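Local coordinates for sugar ABC transporter, sugar-binding protein (Streptococcus pneumoniae, PDB 2HEU), which probably binds a raffinose-type sugar outside the cell and delivers it to an ABC transporter for import, captured here without its sugar, at residues A[92-97]-A[307-312]; A[179-184]-A[374-379]. One frame throughout, in Å; residues are numbered along the deposited sequence.

Contact 1 of 2, residues A[92-97]-A[307-312]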
# COMPACT_ATOMS: atom_id res chain seq x y z
N VAL A 92 13.48 -13.77 -15.10
CA VAL A 92 12.16 -14.30 -15.32
C VAL A 92 11.31 -13.32 -16.16
O VAL A 92 10.42 -13.73 -16.90
CB VAL A 92 11.47 -14.61 -13.99
CG1 VAL A 92 9.99 -14.90 -14.12
CG2 VAL A 92 12.27 -15.68 -13.25
N PHE A 93 11.57 -12.01 -16.04
CA PHE A 93 10.73 -10.95 -16.60
C PHE A 93 11.41 -10.07 -17.63
O PHE A 93 12.63 -9.82 -17.54
CB PHE A 93 10.15 -10.04 -15.47
CG PHE A 93 9.29 -10.76 -14.50
CD1 PHE A 93 8.13 -11.40 -14.93
CD2 PHE A 93 9.59 -10.74 -13.13
CE1 PHE A 93 7.27 -12.02 -14.06
CE2 PHE A 93 8.76 -11.45 -12.25
CZ PHE A 93 7.60 -12.06 -12.71
N GLU A 94 10.64 -9.67 -18.65
CA GLU A 94 11.14 -8.78 -19.68
C GLU A 94 11.54 -7.43 -19.07
O GLU A 94 10.83 -6.88 -18.25
CB GLU A 94 10.08 -8.58 -20.73
CG GLU A 94 10.58 -7.76 -21.93
CD GLU A 94 9.62 -7.61 -23.04
OE1 GLU A 94 8.51 -8.11 -23.01
OE2 GLU A 94 10.02 -6.93 -24.05
N ASP A 95 12.67 -6.88 -19.48
CA ASP A 95 13.11 -5.59 -19.16
C ASP A 95 12.25 -4.59 -19.93
O ASP A 95 12.19 -4.50 -21.15
CB ASP A 95 14.64 -5.43 -19.52
CG ASP A 95 15.18 -4.03 -19.28
OD1 ASP A 95 14.48 -3.17 -18.71
OD2 ASP A 95 16.37 -3.83 -19.65
N LEU A 96 11.49 -3.83 -19.15
CA LEU A 96 10.57 -2.80 -19.66
C LEU A 96 11.14 -1.39 -19.75
O LEU A 96 10.42 -0.44 -20.11
CB LEU A 96 9.27 -2.78 -18.88
CG LEU A 96 8.61 -4.17 -18.64
CD1 LEU A 96 7.31 -3.96 -17.85
CD2 LEU A 96 8.28 -4.91 -19.92
N SER A 97 12.40 -1.20 -19.35
CA SER A 97 12.96 0.15 -19.16
C SER A 97 12.83 1.07 -20.32
O SER A 97 12.58 2.28 -20.08
CB SER A 97 14.48 0.03 -18.84
OG SER A 97 14.70 -0.80 -17.72
N GLU A 307 1.99 -9.50 -28.34
CA GLU A 307 0.65 -9.51 -27.79
C GLU A 307 0.66 -9.19 -26.30
O GLU A 307 -0.18 -8.43 -25.81
CB GLU A 307 -0.04 -10.82 -28.06
CG GLU A 307 -0.32 -11.09 -29.56
CD GLU A 307 0.85 -11.53 -30.41
OE1 GLU A 307 1.91 -11.89 -29.87
OE2 GLU A 307 0.61 -11.66 -31.57
N ALA A 308 1.62 -9.73 -25.58
CA ALA A 308 1.77 -9.44 -24.14
C ALA A 308 2.02 -7.92 -23.94
O ALA A 308 1.44 -7.30 -23.09
CB ALA A 308 2.85 -10.32 -23.54
N ASN A 309 2.97 -7.39 -24.69
CA ASN A 309 3.27 -5.99 -24.60
C ASN A 309 2.07 -5.13 -25.00
O ASN A 309 1.82 -4.09 -24.42
CB ASN A 309 4.52 -5.60 -25.41
CG ASN A 309 5.78 -5.90 -24.64
OD1 ASN A 309 6.39 -7.02 -24.81
ND2 ASN A 309 6.21 -5.04 -23.80
N ALA A 310 1.31 -5.56 -26.00
CA ALA A 310 0.13 -4.79 -26.41
C ALA A 310 -0.87 -4.79 -25.27
O ALA A 310 -1.57 -3.75 -25.13
CB ALA A 310 -0.50 -5.42 -27.68
N PHE A 311 -1.02 -5.87 -24.57
CA PHE A 311 -1.98 -5.84 -23.46
C PHE A 311 -1.57 -4.86 -22.35
O PHE A 311 -2.39 -4.11 -21.82
CB PHE A 311 -2.18 -7.30 -22.93
CG PHE A 311 -3.24 -7.46 -21.88
CD1 PHE A 311 -4.54 -7.25 -22.21
CD2 PHE A 311 -2.93 -7.79 -20.60
CE1 PHE A 311 -5.55 -7.46 -21.31
CE2 PHE A 311 -3.96 -7.92 -19.69
CZ PHE A 311 -5.27 -7.78 -20.03
N VAL A 312 -0.28 -4.91 -22.01
CA VAL A 312 0.25 -3.97 -21.01
C VAL A 312 0.08 -2.51 -21.51
O VAL A 312 -0.40 -1.63 -20.77
CB VAL A 312 1.67 -4.28 -20.69
CG1 VAL A 312 2.28 -3.25 -19.71
CG2 VAL A 312 1.80 -5.70 -20.06

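Contact 2 of 2, residues A[179-184]-A[374-379]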
# COMPACT_ATOMS: atom_id res chain seq x y z
N GLY A 179 1.48 0.40 8.76
CA GLY A 179 1.73 1.67 8.16
C GLY A 179 1.96 2.78 9.15
O GLY A 179 2.75 3.70 8.92
N TYR A 180 1.27 2.75 10.30
CA TYR A 180 1.37 3.78 11.31
C TYR A 180 2.82 3.86 11.82
O TYR A 180 3.41 4.93 11.88
CB TYR A 180 0.39 3.53 12.43
CG TYR A 180 0.31 4.66 13.42
CD1 TYR A 180 -0.65 5.64 13.35
CD2 TYR A 180 1.22 4.76 14.46
CE1 TYR A 180 -0.68 6.70 14.24
CE2 TYR A 180 1.22 5.80 15.36
CZ TYR A 180 0.27 6.77 15.25
OH TYR A 180 0.22 7.86 16.09
N ASN A 181 3.36 2.73 12.23
CA ASN A 181 4.70 2.74 12.81
C ASN A 181 5.76 2.95 11.74
O ASN A 181 6.79 3.58 11.99
CB ASN A 181 4.93 1.50 13.65
CG ASN A 181 6.11 1.67 14.64
OD1 ASN A 181 6.51 2.82 14.92
ND2 ASN A 181 6.58 0.57 15.17
N GLN A 182 5.55 2.43 10.53
CA GLN A 182 6.51 2.77 9.46
C GLN A 182 6.56 4.26 9.26
O GLN A 182 7.66 4.82 9.06
CB GLN A 182 6.17 2.03 8.17
CG GLN A 182 6.38 0.55 8.28
CD GLN A 182 6.37 -0.16 6.95
OE1 GLN A 182 6.56 0.45 5.90
NE2 GLN A 182 6.18 -1.45 6.99
N LEU A 183 5.44 4.94 9.30
CA LEU A 183 5.37 6.40 9.11
C LEU A 183 5.91 7.15 10.35
O LEU A 183 6.48 8.24 10.19
CB LEU A 183 4.00 6.84 8.73
CG LEU A 183 3.61 6.43 7.31
CD1 LEU A 183 2.11 6.57 7.07
CD2 LEU A 183 4.38 7.21 6.30
N ALA A 184 5.76 6.58 11.54
CA ALA A 184 6.43 7.13 12.71
C ALA A 184 7.92 7.17 12.47
O ALA A 184 8.60 8.20 12.64
CB ALA A 184 6.08 6.29 13.94
N THR A 374 3.57 -7.14 15.12
CA THR A 374 3.35 -7.60 16.48
C THR A 374 4.00 -6.64 17.48
O THR A 374 3.40 -6.31 18.49
CB THR A 374 3.87 -9.02 16.65
OG1 THR A 374 3.14 -9.86 15.76
CG2 THR A 374 3.83 -9.51 18.08
N LEU A 375 5.28 -6.26 17.25
CA LEU A 375 5.93 -5.40 18.23
C LEU A 375 5.23 -4.05 18.31
O LEU A 375 5.18 -3.42 19.38
CB LEU A 375 7.41 -5.27 17.97
CG LEU A 375 7.89 -4.53 16.72
CD1 LEU A 375 7.96 -3.01 16.91
CD2 LEU A 375 9.24 -5.06 16.22
N THR A 376 4.66 -3.59 17.20
CA THR A 376 3.96 -2.33 17.16
C THR A 376 2.71 -2.39 18.03
O THR A 376 2.48 -1.55 18.92
CB THR A 376 3.60 -1.96 15.72
OG1 THR A 376 4.82 -1.80 14.95
CG2 THR A 376 2.80 -0.66 15.66
N MET A 377 1.86 -3.41 17.78
CA MET A 377 0.60 -3.51 18.53
C MET A 377 0.91 -3.85 19.99
O MET A 377 0.19 -3.38 20.89
CB MET A 377 -0.29 -4.55 17.89
CG MET A 377 -1.72 -4.57 18.48
SD MET A 377 -2.61 -3.02 18.33
CE MET A 377 -3.09 -3.09 16.61
N ASN A 378 1.93 -4.66 20.25
CA ASN A 378 2.23 -5.00 21.66
C ASN A 378 2.65 -3.78 22.41
O ASN A 378 2.39 -3.69 23.62
CB ASN A 378 3.34 -6.06 21.73
CG ASN A 378 2.86 -7.44 21.41
OD1 ASN A 378 1.69 -7.65 21.13
ND2 ASN A 378 3.75 -8.42 21.31
N TYR A 379 3.29 -2.80 21.78
CA TYR A 379 3.57 -1.54 22.45
C TYR A 379 2.30 -0.78 22.76
O TYR A 379 2.13 -0.23 23.86
CB TYR A 379 4.56 -0.66 21.63
CG TYR A 379 4.87 0.62 22.37
CD1 TYR A 379 5.70 0.59 23.48
CD2 TYR A 379 4.29 1.80 22.03
CE1 TYR A 379 5.92 1.72 24.25
CE2 TYR A 379 4.50 2.97 22.75
CZ TYR A 379 5.32 2.91 23.90
OH TYR A 379 5.52 3.99 24.68

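Contact 1 of 2, residues A[92-97]-A[307-312]
The carboxylate of Glu94 and the side-chain amide of Asn309 stand nearly at right angles, 81° between their planes, and the two side chains reach out from their own segments to meet. As modelled, Glu94 OE1 is 3.0 Å from Asn309 OD1, but the amide is probably turned over, which would put its nitrogen there; a hydrogen bond is then possible. Leu96 CD2 lies at the other end of the amide, 4.4 Å from the atom modelled as Asn309 ND2. The Phe93 ring carries Val92 CG1 over the centre of one face, 3.8 Å above its plane.

Glu94 gets as far as Asn309 because its chain is extended, with CG anti to the backbone N (chi1 -174°) and CD anti to CA in turn. Its other oxygen, OE2, forms a salt bridge to Lys99, which would help hold the carboxylate in place. The loop 92-97 runs beside strand 295-298 of the mixed sheet, with backbone hydrogen bonds from Glu94 to Ile298 and from Val92 to Ala300. Helix 305-315 packs against this sheet, and Ile298 touches Glu94, Asn309 and Val312, so one strand residue lies against both segments.

Farther along the loop an Asx turn bends the chain: Asp95 OD1 accepts from Ser97 N at 2.9 Å, met from above the carboxylate plane. The same oxygen takes Ser97 OG at 2.6 Å through its syn lone pair, and that hydroxyl is also hydrogen-bonded to Val119 N.

Contact 2 of 2, residues A[179-184]-A[374-379]
The first torsion of Asn181 (chi1 -161°) turns CG away from its own backbone N and sends the amide along the flank of Thr376. CB sits against both branches of the threonine, 3.5 Å from Thr376 OG1 and 3.6 Å from Thr376 CG2. One atom on, Asn181 CG is 3.7 Å from Thr376 OG1. At the tip, the atom modelled as Asn181 ND2 lies 3.0 Å from Thr376 OG1, with Leu375 CD1 4.2 Å from it; the amide is probably turned over, so which atom really meets the hydroxyl stays doubtful. The two side chains lie alongside, pointing opposite ways.

Helices 178-189 and 370-382 meet closely here, Asn181 CA and Thr376 CA being 6.7 Å apart, in a mainly helical part of the solute-binding fold where helix 212-222 also packs. Met221 of that helix touches Asn181, and Tyr379 reaches Asp222 through its hydroxyl. Thr376 OG1 is hydrogen-bonded to Phe372 O, one turn earlier in its own helix, which ties the hydroxyl back to its backbone while the methyl CG2 rests on Asn181 CB.

The two contacts lie on opposite sides of the chain's centre, about 37 Å apart between centres and about 22 Å between nearest atoms. Along the chain their segments alternate: 92-97, 179-184, 307-312, 374-379. Contact 1 belongs with the five-stranded mixed sheet and helix 305-315, contact 2 with the cluster of helices 178-189, 212-222 and 370-382, and they share no helix or strand. The chain therefore passes between the two parts three times, over, back and over again, as in the two-lobed solute-binding proteins, where the sugar is held in the cleft between lobes. Each contact probably stays within one lobe as the cleft opens and closes.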